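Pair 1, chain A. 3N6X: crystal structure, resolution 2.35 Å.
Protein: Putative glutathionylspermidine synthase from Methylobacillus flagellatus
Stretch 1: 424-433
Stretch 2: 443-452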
# COMPACT_ATOMS: atom_id res chain seq x y z
N PRO A 424 7.97 13.19 -19.50
CA PRO A 424 7.29 12.02 -18.92
C PRO A 424 8.18 11.23 -17.96
O PRO A 424 9.36 11.00 -18.25
CB PRO A 424 6.94 11.17 -20.16
CG PRO A 424 7.03 12.10 -21.32
CD PRO A 424 8.11 13.05 -20.96
N ARG A 425 7.63 10.86 -16.78
CA ARG A 425 8.32 10.05 -15.77
C ARG A 425 7.41 8.94 -15.26
O ARG A 425 6.19 9.11 -15.21
CB ARG A 425 8.86 10.91 -14.62
CG ARG A 425 10.04 11.81 -15.02
CD ARG A 425 11.26 11.01 -15.44
NE ARG A 425 12.42 11.86 -15.71
CZ ARG A 425 12.72 12.35 -16.91
NH1 ARG A 425 11.91 12.15 -17.94
NH2 ARG A 425 13.81 13.08 -17.08
N HIS A 426 7.99 7.79 -14.91
CA HIS A 426 7.24 6.61 -14.46
C HIS A 426 6.62 6.80 -13.08
O HIS A 426 7.27 7.29 -12.16
CB HIS A 426 8.11 5.35 -14.53
CG HIS A 426 8.55 5.00 -15.92
ND1 HIS A 426 7.64 4.61 -16.90
CD2 HIS A 426 9.79 4.98 -16.46
CE1 HIS A 426 8.35 4.39 -17.99
NE2 HIS A 426 9.65 4.60 -17.77
N VAL A 427 5.34 6.40 -12.94
CA VAL A 427 4.60 6.50 -11.67
C VAL A 427 3.94 5.18 -11.29
O VAL A 427 3.59 4.37 -12.17
CB VAL A 427 3.52 7.63 -11.71
CG1 VAL A 427 4.16 9.02 -11.66
CG2 VAL A 427 2.59 7.49 -12.91
N ASP A 428 3.63 5.03 -10.01
CA ASP A 428 2.78 3.95 -9.53
C ASP A 428 1.74 4.52 -8.55
O ASP A 428 1.86 5.68 -8.13
CB ASP A 428 3.59 2.76 -8.98
CG ASP A 428 4.08 2.88 -7.55
OD1 ASP A 428 3.99 3.99 -6.99
OD2 ASP A 428 4.57 1.87 -7.01
N LEU A 429 0.70 3.74 -8.24
CA LEU A 429 -0.43 4.21 -7.45
C LEU A 429 -0.76 3.26 -6.30
O LEU A 429 -0.92 2.06 -6.51
CB LEU A 429 -1.64 4.33 -8.40
CG LEU A 429 -2.75 5.27 -7.98
CD1 LEU A 429 -2.33 6.73 -8.15
CD2 LEU A 429 -4.01 4.99 -8.77
N ARG A 430 -0.91 3.80 -5.08
CA ARG A 430 -1.33 3.00 -3.94
C ARG A 430 -2.61 3.52 -3.26
O ARG A 430 -2.53 4.33 -2.34
CB ARG A 430 -0.19 2.79 -2.91
CG ARG A 430 -0.57 1.78 -1.81
CD ARG A 430 0.37 1.80 -0.62
NE ARG A 430 1.48 0.87 -0.79
CZ ARG A 430 2.25 0.43 0.20
NH1 ARG A 430 2.02 0.82 1.45
NH2 ARG A 430 3.25 -0.40 -0.05
N PRO A 431 -3.81 3.03 -3.65
CA PRO A 431 -5.01 3.36 -2.88
C PRO A 431 -5.11 2.45 -1.64
O PRO A 431 -4.39 1.45 -1.53
CB PRO A 431 -6.14 3.11 -3.88
CG PRO A 431 -5.62 2.08 -4.82
CD PRO A 431 -4.10 2.07 -4.74
N PHE A 432 -5.99 2.81 -0.69
CA PHE A 432 -6.13 2.08 0.56
C PHE A 432 -7.54 1.58 0.73
O PHE A 432 -8.46 2.38 0.87
CB PHE A 432 -5.71 2.98 1.75
CG PHE A 432 -4.27 3.43 1.70
CD1 PHE A 432 -3.90 4.55 0.95
CD2 PHE A 432 -3.28 2.73 2.38
CE1 PHE A 432 -2.56 4.94 0.87
CE2 PHE A 432 -1.94 3.12 2.30
CZ PHE A 432 -1.58 4.23 1.54
N VAL A 433 -7.73 0.27 0.70
CA VAL A 433 -9.06 -0.30 0.82
C VAL A 433 -9.39 -0.49 2.30
O VAL A 433 -8.62 -1.13 3.03
CB VAL A 433 -9.22 -1.62 0.01
CG1 VAL A 433 -10.62 -2.18 0.17
CG2 VAL A 433 -8.89 -1.40 -1.46
N PRO A 443 -11.61 8.50 -2.05
CA PRO A 443 -11.14 8.79 -3.42
C PRO A 443 -9.77 9.49 -3.47
O PRO A 443 -9.66 10.67 -3.86
CB PRO A 443 -12.26 9.63 -4.02
CG PRO A 443 -12.89 10.29 -2.85
CD PRO A 443 -12.77 9.34 -1.70
N GLY A 444 -8.75 8.75 -3.13
CA GLY A 444 -7.38 9.22 -3.15
C GLY A 444 -6.40 8.08 -3.14
O GLY A 444 -6.78 6.93 -2.89
N ALA A 445 -5.13 8.38 -3.36
CA ALA A 445 -4.07 7.38 -3.40
C ALA A 445 -2.71 8.03 -3.24
O ALA A 445 -2.54 9.21 -3.55
CB ALA A 445 -4.12 6.62 -4.73
N LEU A 446 -1.73 7.24 -2.78
CA LEU A 446 -0.37 7.71 -2.75
C LEU A 446 0.22 7.47 -4.14
O LEU A 446 0.14 6.36 -4.64
CB LEU A 446 0.45 6.95 -1.67
CG LEU A 446 1.99 7.16 -1.72
CD1 LEU A 446 2.36 8.63 -1.50
CD2 LEU A 446 2.69 6.29 -0.72
N CYS A 447 0.73 8.50 -4.78
CA CYS A 447 1.37 8.35 -6.07
C CYS A 447 2.86 8.58 -5.93
O CYS A 447 3.27 9.59 -5.36
CB CYS A 447 0.76 9.27 -7.11
SG CYS A 447 1.57 9.21 -8.72
N ARG A 448 3.66 7.62 -6.37
CA ARG A 448 5.12 7.70 -6.31
C ARG A 448 5.68 7.86 -7.70
O ARG A 448 5.14 7.28 -8.65
CB ARG A 448 5.71 6.47 -5.63
CG ARG A 448 5.39 6.38 -4.15
CD ARG A 448 5.97 5.13 -3.54
NE ARG A 448 5.21 3.93 -3.93
CZ ARG A 448 5.76 2.73 -4.11
NH1 ARG A 448 7.06 2.56 -3.96
NH2 ARG A 448 4.99 1.69 -4.44
N VAL A 449 6.71 8.70 -7.85
CA VAL A 449 7.29 8.99 -9.17
C VAL A 449 8.79 8.68 -9.23
O VAL A 449 9.53 8.98 -8.28
CB VAL A 449 6.95 10.45 -9.64
CG1 VAL A 449 7.46 11.49 -8.65
CG2 VAL A 449 7.47 10.72 -11.05
N ALA A 450 9.24 8.04 -10.33
CA ALA A 450 10.65 7.76 -10.58
C ALA A 450 11.23 8.95 -11.35
O ALA A 450 11.03 9.06 -12.57
CB ALA A 450 10.80 6.47 -11.39
N LEU A 451 11.84 9.90 -10.62
CA LEU A 451 12.33 11.17 -11.16
C LEU A 451 13.46 11.06 -12.19
O LEU A 451 13.44 11.81 -13.18
CB LEU A 451 12.71 12.14 -10.01
CG LEU A 451 11.55 12.52 -9.05
CD1 LEU A 451 12.08 13.06 -7.74
CD2 LEU A 451 10.59 13.51 -9.69
N ARG A 452 14.44 10.15 -11.97
CA ARG A 452 15.58 9.97 -12.89
C ARG A 452 15.11 9.46 -14.26
O ARG A 452 14.21 8.62 -14.33
CB ARG A 452 16.62 9.02 -12.28
CG ARG A 452 17.97 9.04 -13.00
CD ARG A 452 18.79 7.79 -12.70
NE ARG A 452 18.28 6.61 -13.40
CZ ARG A 452 18.44 5.36 -12.98
NH1 ARG A 452 19.09 5.12 -11.84
NH2 ARG A 452 17.96 4.35 -13.68
O HOH W 1 -7.51 5.30 -0.91

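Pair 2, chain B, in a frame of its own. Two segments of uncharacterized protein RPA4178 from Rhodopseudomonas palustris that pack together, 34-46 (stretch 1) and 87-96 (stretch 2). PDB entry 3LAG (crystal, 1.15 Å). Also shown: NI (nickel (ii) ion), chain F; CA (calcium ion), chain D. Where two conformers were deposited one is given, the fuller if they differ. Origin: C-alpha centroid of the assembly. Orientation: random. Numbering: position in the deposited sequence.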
# COMPACT_ATOMS: atom_id res chain seq x y z
N THR B 34 -14.90 8.91 11.57
CA THR B 34 -15.32 7.52 11.61
C THR B 34 -15.04 6.87 10.27
O THR B 34 -14.97 7.54 9.23
CB THR B 34 -16.81 7.38 11.95
OG1 THR B 34 -17.60 7.84 10.85
CG2 THR B 34 -17.14 8.19 13.19
N HIS B 35 -14.87 5.56 10.31
CA HIS B 35 -14.58 4.77 9.13
C HIS B 35 -15.80 4.00 8.71
O HIS B 35 -16.32 3.17 9.46
CB HIS B 35 -13.41 3.85 9.44
CG HIS B 35 -12.10 4.55 9.36
ND1 HIS B 35 -11.44 4.73 8.17
CD2 HIS B 35 -11.35 5.16 10.30
CE1 HIS B 35 -10.33 5.40 8.38
NE2 HIS B 35 -10.25 5.68 9.66
N GLY B 36 -16.28 4.28 7.50
CA GLY B 36 -17.44 3.59 6.99
C GLY B 36 -17.10 2.42 6.09
O GLY B 36 -18.01 1.72 5.63
N MSE B 37 -15.81 2.21 5.84
CA MSE B 37 -15.33 1.14 4.97
C MSE B 37 -14.20 0.38 5.65
O MSE B 37 -13.35 0.98 6.32
CB MSE B 37 -14.81 1.71 3.64
CG MSE B 37 -15.88 2.27 2.73
SE MSE B 37 -15.16 3.11 1.19
CE MSE B 37 -14.87 4.87 1.95
N ASP B 38 -14.21 -0.94 5.50
CA ASP B 38 -13.04 -1.74 5.86
C ASP B 38 -11.84 -1.18 5.10
O ASP B 38 -11.98 -0.67 3.98
CB ASP B 38 -13.22 -3.20 5.47
CG ASP B 38 -14.32 -3.90 6.26
OD1 ASP B 38 -14.81 -3.38 7.29
OD2 ASP B 38 -14.67 -5.00 5.85
N TYR B 39 -10.67 -1.30 5.70
CA TYR B 39 -9.49 -0.72 5.09
C TYR B 39 -8.20 -1.42 5.47
O TYR B 39 -8.18 -2.30 6.34
CB TYR B 39 -9.40 0.79 5.35
CG TYR B 39 -9.23 1.22 6.78
CD1 TYR B 39 -7.97 1.58 7.27
CD2 TYR B 39 -10.31 1.29 7.65
CE1 TYR B 39 -7.80 2.00 8.57
CE2 TYR B 39 -10.14 1.71 8.96
CZ TYR B 39 -8.89 2.06 9.41
OH TYR B 39 -8.74 2.48 10.70
N VAL B 40 -7.15 -1.04 4.76
CA VAL B 40 -5.80 -1.52 4.99
C VAL B 40 -4.91 -0.30 5.15
O VAL B 40 -5.03 0.68 4.41
CB VAL B 40 -5.30 -2.35 3.78
CG1 VAL B 40 -3.81 -2.70 3.91
CG2 VAL B 40 -6.15 -3.60 3.60
N VAL B 41 -4.02 -0.36 6.14
CA VAL B 41 -3.01 0.66 6.34
C VAL B 41 -1.67 0.12 5.86
O VAL B 41 -1.27 -0.99 6.23
CB VAL B 41 -2.88 1.03 7.83
CG1 VAL B 41 -1.78 2.06 8.06
CG2 VAL B 41 -4.22 1.54 8.36
N VAL B 42 -0.99 0.90 5.03
CA VAL B 42 0.37 0.58 4.60
C VAL B 42 1.29 1.68 5.08
O VAL B 42 1.33 2.77 4.48
CB VAL B 42 0.50 0.44 3.07
CG1 VAL B 42 1.92 0.05 2.70
CG2 VAL B 42 -0.50 -0.59 2.55
N PRO B 43 2.03 1.43 6.17
CA PRO B 43 2.97 2.46 6.61
C PRO B 43 4.11 2.59 5.61
O PRO B 43 4.67 1.60 5.14
CB PRO B 43 3.50 1.90 7.94
CG PRO B 43 2.42 0.93 8.39
CD PRO B 43 1.96 0.30 7.11
N MSE B 44 4.44 3.83 5.30
CA MSE B 44 5.53 4.11 4.38
C MSE B 44 6.82 4.47 5.11
O MSE B 44 7.88 4.63 4.50
CB MSE B 44 5.15 5.24 3.42
CG MSE B 44 3.92 4.94 2.56
SE MSE B 44 4.05 3.31 1.49
CE MSE B 44 5.73 3.66 0.60
N ALA B 45 6.73 4.62 6.42
CA ALA B 45 7.88 4.96 7.24
C ALA B 45 7.62 4.45 8.63
O ALA B 45 6.47 4.40 9.06
CB ALA B 45 8.07 6.45 7.24
N ASP B 46 8.67 4.05 9.35
CA ASP B 46 8.50 3.65 10.74
C ASP B 46 8.04 4.87 11.52
O ASP B 46 8.49 5.99 11.27
CB ASP B 46 9.82 3.15 11.33
CG ASP B 46 10.35 1.90 10.65
OD1 ASP B 46 9.65 1.27 9.83
OD2 ASP B 46 11.50 1.53 10.95
N ILE B 87 4.89 11.50 9.84
CA ILE B 87 4.27 10.20 9.72
C ILE B 87 3.64 10.09 8.33
O ILE B 87 2.99 11.03 7.88
CB ILE B 87 3.19 10.02 10.82
CG1 ILE B 87 3.87 9.80 12.18
CG2 ILE B 87 2.23 8.89 10.47
CD1 ILE B 87 2.90 9.80 13.35
N VAL B 88 3.86 8.96 7.65
CA VAL B 88 3.33 8.77 6.31
C VAL B 88 2.79 7.36 6.16
O VAL B 88 3.47 6.39 6.46
CB VAL B 88 4.41 8.99 5.23
CG1 VAL B 88 3.77 8.95 3.85
CG2 VAL B 88 5.13 10.32 5.46
N PHE B 89 1.55 7.26 5.69
CA PHE B 89 0.96 5.97 5.43
C PHE B 89 -0.09 6.10 4.34
O PHE B 89 -0.65 7.18 4.14
CB PHE B 89 0.34 5.35 6.69
CG PHE B 89 -0.72 6.19 7.33
CD1 PHE B 89 -2.07 5.99 7.04
CD2 PHE B 89 -0.39 7.15 8.26
CE1 PHE B 89 -3.05 6.76 7.65
CE2 PHE B 89 -1.37 7.93 8.87
CZ PHE B 89 -2.70 7.72 8.56
N LEU B 90 -0.33 5.01 3.63
CA LEU B 90 -1.44 4.92 2.71
C LEU B 90 -2.57 4.17 3.39
O LEU B 90 -2.36 3.23 4.15
CB LEU B 90 -1.03 4.23 1.40
CG LEU B 90 -0.43 5.14 0.32
CD1 LEU B 90 0.79 5.90 0.80
CD2 LEU B 90 -0.09 4.33 -0.93
N GLU B 91 -3.78 4.63 3.13
CA GLU B 91 -4.97 3.95 3.59
C GLU B 91 -5.78 3.53 2.39
O GLU B 91 -6.12 4.34 1.52
CB GLU B 91 -5.77 4.90 4.45
CG GLU B 91 -6.48 4.21 5.56
CD GLU B 91 -6.82 5.15 6.67
OE1 GLU B 91 -6.18 5.07 7.74
OE2 GLU B 91 -7.72 5.98 6.45
N ILE B 92 -6.10 2.24 2.35
CA ILE B 92 -6.78 1.64 1.22
C ILE B 92 -8.16 1.18 1.69
O ILE B 92 -8.28 0.26 2.49
CB ILE B 92 -5.97 0.45 0.66
CG1 ILE B 92 -4.57 0.90 0.23
CG2 ILE B 92 -6.69 -0.19 -0.52
CD1 ILE B 92 -3.50 0.74 1.30
N GLU B 93 -9.20 1.87 1.23
CA GLU B 93 -10.57 1.63 1.66
C GLU B 93 -11.32 0.87 0.58
O GLU B 93 -11.23 1.21 -0.60
CB GLU B 93 -11.27 2.96 1.93
CG GLU B 93 -10.68 3.75 3.07
CD GLU B 93 -11.37 5.08 3.22
OE1 GLU B 93 -11.04 6.01 2.44
OE2 GLU B 93 -12.24 5.21 4.11
N LEU B 94 -12.06 -0.16 0.99
CA LEU B 94 -12.81 -0.99 0.04
C LEU B 94 -14.27 -0.55 -0.06
O LEU B 94 -14.92 -0.31 0.97
CB LEU B 94 -12.75 -2.47 0.42
CG LEU B 94 -11.36 -3.12 0.38
CD1 LEU B 94 -10.60 -2.64 -0.86
CD2 LEU B 94 -10.57 -2.83 1.66
N LYS B 95 -14.77 -0.43 -1.29
CA LYS B 95 -16.15 -0.02 -1.51
C LYS B 95 -17.05 -1.22 -1.69
O LYS B 95 -16.59 -2.30 -2.01
CB LYS B 95 -16.24 0.87 -2.75
CG LYS B 95 -15.32 2.05 -2.63
CD LYS B 95 -15.57 3.04 -3.71
CE LYS B 95 -14.63 4.21 -3.53
NZ LYS B 95 -14.87 5.18 -4.59
N ALA B 96 -18.35 -1.04 -1.46
CA ALA B 96 -19.31 -2.08 -1.79
C ALA B 96 -19.66 -1.98 -3.27
O ALA B 96 -19.69 -0.88 -3.81
CB ALA B 96 -20.55 -1.93 -0.92
NI NI F . -8.69 6.91 10.41
CA CA D . -16.12 -6.79 5.14
O HOH W 2 -13.01 3.67 6.18
O HOH W 3 5.19 7.03 9.57
O HOH W 4 -8.32 7.68 8.22
O HOH W 5 -17.06 -6.90 7.38
O HOH W 6 -14.12 -7.35 6.76

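Both pairs are two-stranded antiparallel ladders, and the N, CA and C atoms of 14 central residues superpose with an RMSD of 0.5 Å. The strand axes approach to 4.7 Å in pair 1 and 4.5 Å in pair 2, with angles of 146° and 165° between their N-to-C directions, so pair 2 lies nearer to ideal antiparallel. The register is common: D428(A) opposite R448(A) matches V40(B) opposite I92(B), and R430(A) opposite L446(A) matches V42(B) opposite L90(B).

Each of these four facing pairs is closed by two backbone hydrogen bonds. In pair 1, D428(A) N gives to R448(A) O at 3.0 Å and R448(A) N to D428(A) O at 3.2 Å; in pair 2, V40(B) N to I92(B) O and I92(B) N to V40(B) O are both 2.8 Å. One rung further, A450(A) N to H426(A) O at 2.8 Å is matched by L94(B) N to D38(B) O at 3.0 Å.

The clearest difference in side chains falls on the face carrying D428(A) and R448(A). Their CA atoms coincide with those of V40(B) and I92(B) within 0.6 and 0.2 Å, yet the chemistry is inverted. In pair 1 a salt bridge joins D428(A) OD2 to R448(A) NH2 at 2.6 Å, the carboxylate oxygen lying over one face of the guanidinium. In pair 2 the facing side chains are apolar, with V40(B) CB 4.2 Å from I92(B) CB, and I92(B) CD1 also reaches V42(B) CG2 at 3.5 Å.

On the other face the contrast reverses. V427(A) CG1 packs on V449(A) CB at 3.7 Å, and V427(A) CB lies 3.9 Å from C447(A) SG. The matching Y39(B), E93(B) and E91(B) mix an aromatic ring with two acids: Y39(B) CD1 touches E91(B) CG at 3.5 Å, and Y39(B) CB lies 3.9 Å from E93(B) CG. The acids also meet solvent, water 2 donating to E93(B) OE2 at 2.7 Å and accepting from H35(B) ND1 at 2.7 Å, while water 4, a nickel ligand, donates to E91(B) OE2 at 2.5 Å.

At the matched R425(A) and M37(B), CB points toward the partner in both. R425(A) NE donates to L451(A) O at 2.7 Å, whereas the selenomethionine M37(B) makes close contact without such a bond, its CG 3.3 Å from L94(B) O and its SE 4.0 Å from K95(B) CG.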